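Local coordinates for dITP/XTP pyrophosphatase (Staphylococcus aureus, PDB 4BNQ), which probably hydrolyses non-canonical purine nucleoside triphosphates such as XTP, dITP and ITP to monophosphates and diphosphate, keeping them out of DNA and RNA, at residues 12-15 / 16-20; 44-47 / 48-52; 103-106 / 107-110. All blocks are in the same frame, centred on the assembly; numbering follows the deposited sequence.

Contact 1: residues 12-15 / 16-20; sequences GKIN and DFKVI. With PO4 (phosphate ion), chain C.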
loop_
_atom_site.group_PDB
_atom_site.type_symbol
_atom_site.label_atom_id
_atom_site.label_comp_id
_atom_site.label_asym_id
_atom_site.label_seq_id
_atom_site.Cartn_x
_atom_site.Cartn_y
_atom_site.Cartn_z
ATOM N N GLY A 12 2.151 20.851 6.860
ATOM C CA GLY A 12 1.722 20.118 5.680
ATOM C C GLY A 12 1.325 18.700 6.043
ATOM O O GLY A 12 0.254 18.231 5.638
ATOM N N LYS A 13 2.177 18.022 6.818
ATOM C CA LYS A 13 1.856 16.690 7.320
ATOM C C LYS A 13 0.559 16.674 8.129
ATOM O O LYS A 13 -0.287 15.799 7.923
ATOM C CB LYS A 13 2.995 16.133 8.175
ATOM C CG LYS A 13 4.283 15.855 7.428
ATOM C CD LYS A 13 5.206 15.018 8.300
ATOM C CE LYS A 13 6.623 14.942 7.713
ATOM N NZ LYS A 13 7.563 14.351 8.713
ATOM N N ILE A 14 0.410 17.619 9.052
ATOM C CA ILE A 14 -0.806 17.695 9.860
ATOM C C ILE A 14 -2.045 17.827 8.969
ATOM O O ILE A 14 -3.036 17.148 9.188
ATOM C CB ILE A 14 -0.765 18.835 10.908
ATOM C CG1 ILE A 14 -0.136 18.350 12.207
ATOM C CG2 ILE A 14 -2.158 19.249 11.315
ATOM C CD1 ILE A 14 1.246 17.997 12.123
ATOM N N ASN A 15 -1.969 18.667 7.947
ATOM C CA ASN A 15 -3.052 18.787 6.984
ATOM C C ASN A 15 -3.397 17.458 6.327
ATOM O O ASN A 15 -4.567 17.109 6.219
ATOM C CB ASN A 15 -2.712 19.834 5.923
ATOM C CG ASN A 15 -2.516 21.219 6.521
ATOM O OD1 ASN A 15 -3.136 21.562 7.543
ATOM N ND2 ASN A 15 -1.647 22.022 5.898
ATOM N N ASP A 16 -2.386 16.711 5.891
ATOM C CA ASP A 16 -2.633 15.414 5.262
ATOM C C ASP A 16 -3.294 14.491 6.247
ATOM O O ASP A 16 -4.167 13.710 5.890
ATOM C CB ASP A 16 -1.329 14.738 4.846
ATOM C CG ASP A 16 -0.738 15.312 3.591
ATOM O OD1 ASP A 16 -1.310 16.272 3.038
ATOM O OD2 ASP A 16 0.320 14.798 3.164
ATOM N N PHE A 17 -2.842 14.551 7.491
ATOM C CA PHE A 17 -3.360 13.638 8.489
ATOM C C PHE A 17 -4.823 13.933 8.776
ATOM O O PHE A 17 -5.586 13.024 9.092
ATOM C CB PHE A 17 -2.528 13.696 9.769
ATOM C CG PHE A 17 -1.255 12.903 9.692
ATOM C CD1 PHE A 17 -1.291 11.526 9.501
ATOM C CD2 PHE A 17 -0.022 13.525 9.781
ATOM C CE1 PHE A 17 -0.107 10.781 9.412
ATOM C CE2 PHE A 17 1.163 12.788 9.690
ATOM C CZ PHE A 17 1.113 11.414 9.510
ATOM N N LYS A 18 -5.212 15.201 8.648
ATOM C CA LYS A 18 -6.600 15.584 8.898
ATOM C C LYS A 18 -7.522 14.998 7.827
ATOM O O LYS A 18 -8.609 14.518 8.145
ATOM C CB LYS A 18 -6.761 17.106 9.021
ATOM C CG LYS A 18 -6.292 17.633 10.377
ATOM C CD LYS A 18 -6.412 19.155 10.500
ATOM C CE LYS A 18 -5.538 19.850 9.484
ATOM N NZ LYS A 18 -5.553 21.341 9.616
ATOM N N VAL A 19 -7.063 15.022 6.573
ATOM C CA VAL A 19 -7.756 14.364 5.466
ATOM C C VAL A 19 -7.917 12.860 5.704
ATOM O O VAL A 19 -8.993 12.303 5.504
ATOM C CB VAL A 19 -7.002 14.563 4.144
ATOM C CG1 VAL A 19 -7.676 13.744 3.006
ATOM C CG2 VAL A 19 -6.927 16.053 3.799
ATOM N N ILE A 20 -6.847 12.227 6.168
ATOM C CA ILE A 20 -6.778 10.775 6.347
ATOM C C ILE A 20 -7.496 10.263 7.603
ATOM O O ILE A 20 -7.877 9.104 7.665
ATOM C CB ILE A 20 -5.292 10.332 6.368
ATOM C CG1 ILE A 20 -4.713 10.360 4.957
ATOM C CG2 ILE A 20 -5.112 8.931 6.909
ATOM C CD1 ILE A 20 -3.189 10.425 4.979
HETATM P P PO4 C . 8.691 16.610 11.342
HETATM O O1 PO4 C . 7.535 15.615 11.222
HETATM O O2 PO4 C . 8.916 17.286 10.010
HETATM O O3 PO4 C . 9.949 15.849 11.723
HETATM O O4 PO4 C . 8.389 17.638 12.395
#

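Contact 2: residues 44-47 / 48-52; sequences TFEE and NAILK. With PO4 (phosphate ion), chain C.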
loop_
_atom_site.group_PDB
_atom_site.type_symbol
_atom_site.label_atom_id
_atom_site.label_comp_id
_atom_site.label_asym_id
_atom_site.label_seq_id
_atom_site.Cartn_x
_atom_site.Cartn_y
_atom_site.Cartn_z
ATOM N N THR A 44 18.000 6.373 9.682
ATOM C CA THR A 44 16.886 5.893 8.857
ATOM C C THR A 44 15.603 6.654 9.212
ATOM O O THR A 44 15.505 7.245 10.304
ATOM C CB THR A 44 16.622 4.377 9.045
ATOM O OG1 THR A 44 16.235 4.129 10.398
ATOM C CG2 THR A 44 17.858 3.546 8.704
ATOM N N PHE A 45 14.632 6.645 8.300
ATOM C CA PHE A 45 13.315 7.213 8.579
ATOM C C PHE A 45 12.729 6.638 9.870
ATOM O O PHE A 45 12.149 7.366 10.673
ATOM C CB PHE A 45 12.331 6.917 7.442
ATOM C CG PHE A 45 12.741 7.467 6.102
ATOM C CD1 PHE A 45 12.864 8.837 5.894
ATOM C CD2 PHE A 45 12.948 6.617 5.032
ATOM C CE1 PHE A 45 13.226 9.339 4.644
ATOM C CE2 PHE A 45 13.313 7.115 3.786
ATOM C CZ PHE A 45 13.452 8.476 3.596
ATOM N N GLU A 46 12.875 5.325 10.048
ATOM C CA GLU A 46 12.265 4.627 11.166
ATOM C C GLU A 46 12.823 5.136 12.488
ATOM O O GLU A 46 12.063 5.410 13.422
ATOM C CB GLU A 46 12.472 3.114 11.032
ATOM C CG GLU A 46 12.281 2.345 12.334
ATOM C CD GLU A 46 12.226 0.835 12.136
ATOM O OE1 GLU A 46 11.849 0.394 11.024
ATOM O OE2 GLU A 46 12.538 0.087 13.097
ATOM N N GLU A 47 14.145 5.291 12.548
ATOM C CA GLU A 47 14.812 5.786 13.747
ATOM C C GLU A 47 14.418 7.215 14.076
ATOM O O GLU A 47 14.239 7.572 15.242
ATOM C CB GLU A 47 16.334 5.651 13.601
ATOM C CG GLU A 47 16.794 4.200 13.576
ATOM C CD GLU A 47 18.291 4.049 13.392
ATOM O OE1 GLU A 47 19.011 5.073 13.391
ATOM O OE2 GLU A 47 18.749 2.897 13.241
ATOM N N ASN A 48 14.281 8.043 13.050
ATOM C CA ASN A 48 13.869 9.423 13.282
ATOM C C ASN A 48 12.428 9.515 13.796
ATOM O O ASN A 48 12.140 10.306 14.689
ATOM C CB ASN A 48 14.077 10.266 12.027
ATOM C CG ASN A 48 15.527 10.626 11.822
ATOM O OD1 ASN A 48 16.287 10.723 12.786
ATOM N ND2 ASN A 48 15.924 10.824 10.569
ATOM N N ALA A 49 11.535 8.696 13.238
ATOM C CA ALA A 49 10.141 8.662 13.686
ATOM C C ALA A 49 10.013 8.192 15.147
ATOM O O ALA A 49 9.281 8.782 15.932
ATOM C CB ALA A 49 9.313 7.775 12.768
ATOM N N ILE A 50 10.729 7.130 15.497
ATOM C CA ILE A 50 10.737 6.619 16.860
ATOM C C ILE A 50 11.212 7.681 17.857
ATOM O O ILE A 50 10.642 7.835 18.940
ATOM C CB ILE A 50 11.641 5.374 16.974
ATOM C CG1 ILE A 50 11.004 4.189 16.235
ATOM C CG2 ILE A 50 11.894 5.025 18.440
ATOM C CD1 ILE A 50 11.841 2.912 16.268
ATOM N N LEU A 51 12.250 8.420 17.496
ATOM C CA LEU A 51 12.765 9.440 18.395
ATOM C C LEU A 51 11.677 10.486 18.644
ATOM O O LEU A 51 11.476 10.936 19.770
ATOM C CB LEU A 51 14.046 10.088 17.825
ATOM C CG LEU A 51 15.343 9.262 17.791
ATOM C CD1 LEU A 51 16.370 9.912 16.862
ATOM C CD2 LEU A 51 15.939 9.117 19.183
ATOM N N LYS A 52 10.949 10.865 17.603
ATOM C CA LYS A 52 9.930 11.895 17.792
ATOM C C LYS A 52 8.741 11.400 18.606
ATOM O O LYS A 52 8.318 12.082 19.539
ATOM C CB LYS A 52 9.514 12.535 16.456
ATOM C CG LYS A 52 10.625 13.443 15.851
ATOM C CD LYS A 52 10.271 13.996 14.463
ATOM C CE LYS A 52 10.275 12.899 13.408
ATOM N NZ LYS A 52 10.262 13.451 12.027
HETATM P P PO4 C . 8.691 16.610 11.342
HETATM O O1 PO4 C . 7.535 15.615 11.222
HETATM O O2 PO4 C . 8.916 17.286 10.010
HETATM O O3 PO4 C . 9.949 15.849 11.723
HETATM O O4 PO4 C . 8.389 17.638 12.395
#

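Contact 3: residues 103-106 / 107-110; sequences NKLG and NTTD. With PO4 (phosphate ion), chain D.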
loop_
_atom_site.group_PDB
_atom_site.type_symbol
_atom_site.label_atom_id
_atom_site.label_comp_id
_atom_site.label_asym_id
_atom_site.label_seq_id
_atom_site.Cartn_x
_atom_site.Cartn_y
_atom_site.Cartn_z
ATOM N N ASN A 103 18.481 20.607 -10.114
ATOM C CA ASN A 103 19.809 20.883 -10.672
ATOM C C ASN A 103 20.642 19.625 -10.774
ATOM O O ASN A 103 21.264 19.365 -11.807
ATOM C CB ASN A 103 20.572 21.911 -9.830
ATOM C CG ASN A 103 20.062 23.323 -10.028
ATOM O OD1 ASN A 103 19.390 23.613 -11.016
ATOM N ND2 ASN A 103 20.394 24.219 -9.092
ATOM N N LYS A 104 20.635 18.837 -9.704
ATOM C CA LYS A 104 21.379 17.584 -9.684
ATOM C C LYS A 104 20.896 16.551 -10.701
ATOM O O LYS A 104 21.648 15.666 -11.079
ATOM C CB LYS A 104 21.402 16.997 -8.274
ATOM C CG LYS A 104 22.238 17.802 -7.298
ATOM C CD LYS A 104 22.865 16.899 -6.233
ATOM C CE LYS A 104 23.366 15.592 -6.840
ATOM N NZ LYS A 104 24.218 14.793 -5.910
ATOM N N LEU A 105 19.649 16.670 -11.154
ATOM C CA LEU A 105 19.131 15.770 -12.185
ATOM C C LEU A 105 19.072 16.404 -13.593
ATOM O O LEU A 105 18.376 15.902 -14.487
ATOM C CB LEU A 105 17.761 15.220 -11.761
ATOM C CG LEU A 105 17.787 14.125 -10.689
ATOM C CD1 LEU A 105 16.558 14.245 -9.809
ATOM C CD2 LEU A 105 17.869 12.706 -11.280
ATOM N N GLY A 106 19.832 17.481 -13.787
ATOM C CA GLY A 106 19.784 18.303 -14.994
ATOM C C GLY A 106 19.462 17.665 -16.340
ATOM O O GLY A 106 18.577 18.131 -17.074
ATOM N N ASN A 107 20.178 16.604 -16.685
ATOM C CA ASN A 107 19.903 15.945 -17.957
ATOM C C ASN A 107 19.326 14.534 -17.811
ATOM O O ASN A 107 18.667 14.048 -18.732
ATOM C CB ASN A 107 21.151 15.953 -18.849
ATOM C CG ASN A 107 21.656 17.364 -19.121
ATOM O OD1 ASN A 107 21.046 18.117 -19.899
ATOM N ND2 ASN A 107 22.770 17.735 -18.476
ATOM N N THR A 108 19.567 13.905 -16.656
ATOM C CA THR A 108 19.177 12.514 -16.372
ATOM C C THR A 108 17.821 12.083 -16.972
ATOM O O THR A 108 16.829 12.803 -16.855
ATOM C CB THR A 108 19.162 12.263 -14.853
ATOM O OG1 THR A 108 20.348 12.813 -14.263
ATOM C CG2 THR A 108 19.082 10.780 -14.554
ATOM N N THR A 109 17.786 10.923 -17.629
ATOM C CA THR A 109 16.551 10.447 -18.271
ATOM C C THR A 109 15.773 9.405 -17.461
ATOM O O THR A 109 14.564 9.253 -17.642
ATOM C CB THR A 109 16.799 9.874 -19.687
ATOM O OG1 THR A 109 17.770 8.824 -19.614
ATOM C CG2 THR A 109 17.280 10.963 -20.635
ATOM N N ASP A 110 16.466 8.667 -16.601
ATOM C CA ASP A 110 15.799 7.751 -15.684
ATOM C C ASP A 110 15.486 8.524 -14.401
ATOM O O ASP A 110 16.320 8.604 -13.503
ATOM C CB ASP A 110 16.703 6.546 -15.389
ATOM C CG ASP A 110 16.118 5.601 -14.345
ATOM O OD1 ASP A 110 14.894 5.653 -14.078
ATOM O OD2 ASP A 110 16.886 4.785 -13.787
HETATM P P PO4 D . 20.837 9.103 -18.369
HETATM O O1 PO4 D . 19.969 8.291 -17.416
HETATM O O2 PO4 D . 20.041 9.400 -19.628
HETATM O O3 PO4 D . 22.099 8.355 -18.758
HETATM O O4 PO4 D . 21.251 10.393 -17.689
#

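Contact 1: residues 12-15 / 16-20
K18 reaches back along helix 11-20 and lays its side chain beside that of N15, where NZ donates to OD1 at 3.2 Å. The ammonium lies in the plane of the amide and meets its oxygen at a C=O...N angle of 153°. A bend at chi3 (-62°) turns an otherwise stretched lysine chain toward N15, and on the way CE of K18 packs at 3.9 Å from CG2 of I14. N15 and K18 are exposed, whereas F17 is buried against the turn before it: CD2 of its ring is 2.9 Å from the carbonyl oxygen of K13, and CE2 is 4.1 Å from CB of K13. The same oxygen accepts from F17 N at 2.9 Å, so one carbonyl receives the backbone bond and also borders the ring. Helix 177-191 packs against F17 through R178 and I182.

From this scaffold K13 runs out nearly straight beyond CG, and its NZ donates to O1 of a phosphate ion at 2.8 Å. D67 forms a salt bridge with the same ammonium, while S8 OG and N9 N also donate to the ion. Further back, N10 OD1 accepts from the backbone N of K13 at the start of the helix. One turn on from G12, whose carbonyl oxygen accepts from D16 N at 3.1 Å, the carboxylate of D16 pairs through OD2 with both K172 and R178, two predicted substrate-binding residues. The phosphate probably came from the crystallisation liquor, yet its donors include predicted substrate ligands. The chemistry is therefore consistent with a site for a nucleotide phosphate, in which K13 supplies positive charge and D16 probably helps to position two further cations.

Contact 2: residues 44-47 / 48-52
N48 N donates to T44 O at 3.1 Å, and with this bond helix 45-60 begins. T44 is the N-cap: its OG1 accepts from E47 N at 3.2 Å, with an N-H...O angle of 162°, which satisfies an amide that the first turn would leave without a carbonyl. Two helix side chains accept in turn from loop amides, E47 OE1 from S43 N and N48 OD1 from G42 N. The NH2 of N48 is buried, and ND2 has no partner in the model. Regular bonds follow, A49 N to F45 O at 3.0 Å, I50 N to E46 O at 3.0 Å and L51 N to E47 O at 3.1 Å.

The helix packs on the long antiparallel sheet of the Ham1 fold. E46 and I50 run side by side, CG of E46 4.0 Å from CD1 of I50, and both touch V130 on strand 126-139; F45 rests on strands 64-73 and 112-123. At the end of the segment, a bend at chi3 (-70°) carries the ammonium of K52 to a salt bridge with D68, the predicted proton acceptor, and a hydrogen bond to D67 O. NZ also approaches O3 of the phosphate ion, at a doubtfully short 2.4 Å.

Contact 3: residues 103-106 / 107-110
L105, the first residue to leave helical geometry (phi/psi -103°/19°), turns the chain so that its carbonyl oxygen comes to 3.2 Å from T108 N. G106 N donates to N103 O three residues back, at 3.1 Å, in the turn that ends the helix. The side chains of L105 and T108 cross obliquely over the bend, and the leucine does the touching with one branch: CD2 sits 3.8 Å from CB and 3.9 Å from OG1 of T108.

The turn belongs to the connection between helix 94-104 and strand 112-123, one of the long strands of the antiparallel sheet, and lies at the surface, with its centre about 24 Å from that of the chain. L105 is buried in it, packing also on R111, while T108 touches A75. Toward the strand, T108 O accepts from R111 NE, and the carboxylate of D110 forms a salt bridge with R112.

A phosphate ion, probably taken from the crystallisation liquor, lies beside the loop. T109 N makes a weak hydrogen bond to its O1, at 3.4 Å. OG1 of T109 is modelled 2.3 Å from O2 of the ion, too close to be trusted. In T108 the methyl stands opposite the backbone N and the hydroxyl beside it (chi1 -46°), a torsion that sends CG2 toward the same phosphate, where it lies 3.8 Å from O4.

From the N terminus the three contacts follow one another in series, neither nesting nor crossing, each within one continuous run of chain and closing no long loop. Contact 1 falls on helix 11-20, the crossover of the beta-alpha-beta unit between strands 3-6 and 25-28. Contact 2 opens helix 45-60, whose side chains pack on the antiparallel sheet. Their centres are about 19 Å apart, on opposite sides of the chain's centre, yet both send a lysine toward one phosphate ion between the two helices. Contact 3 turns helix 94-104 toward strand 112-123 beside a different phosphate, its centre about 31 Å from that of contact 1 and about 30 Å from that of contact 2.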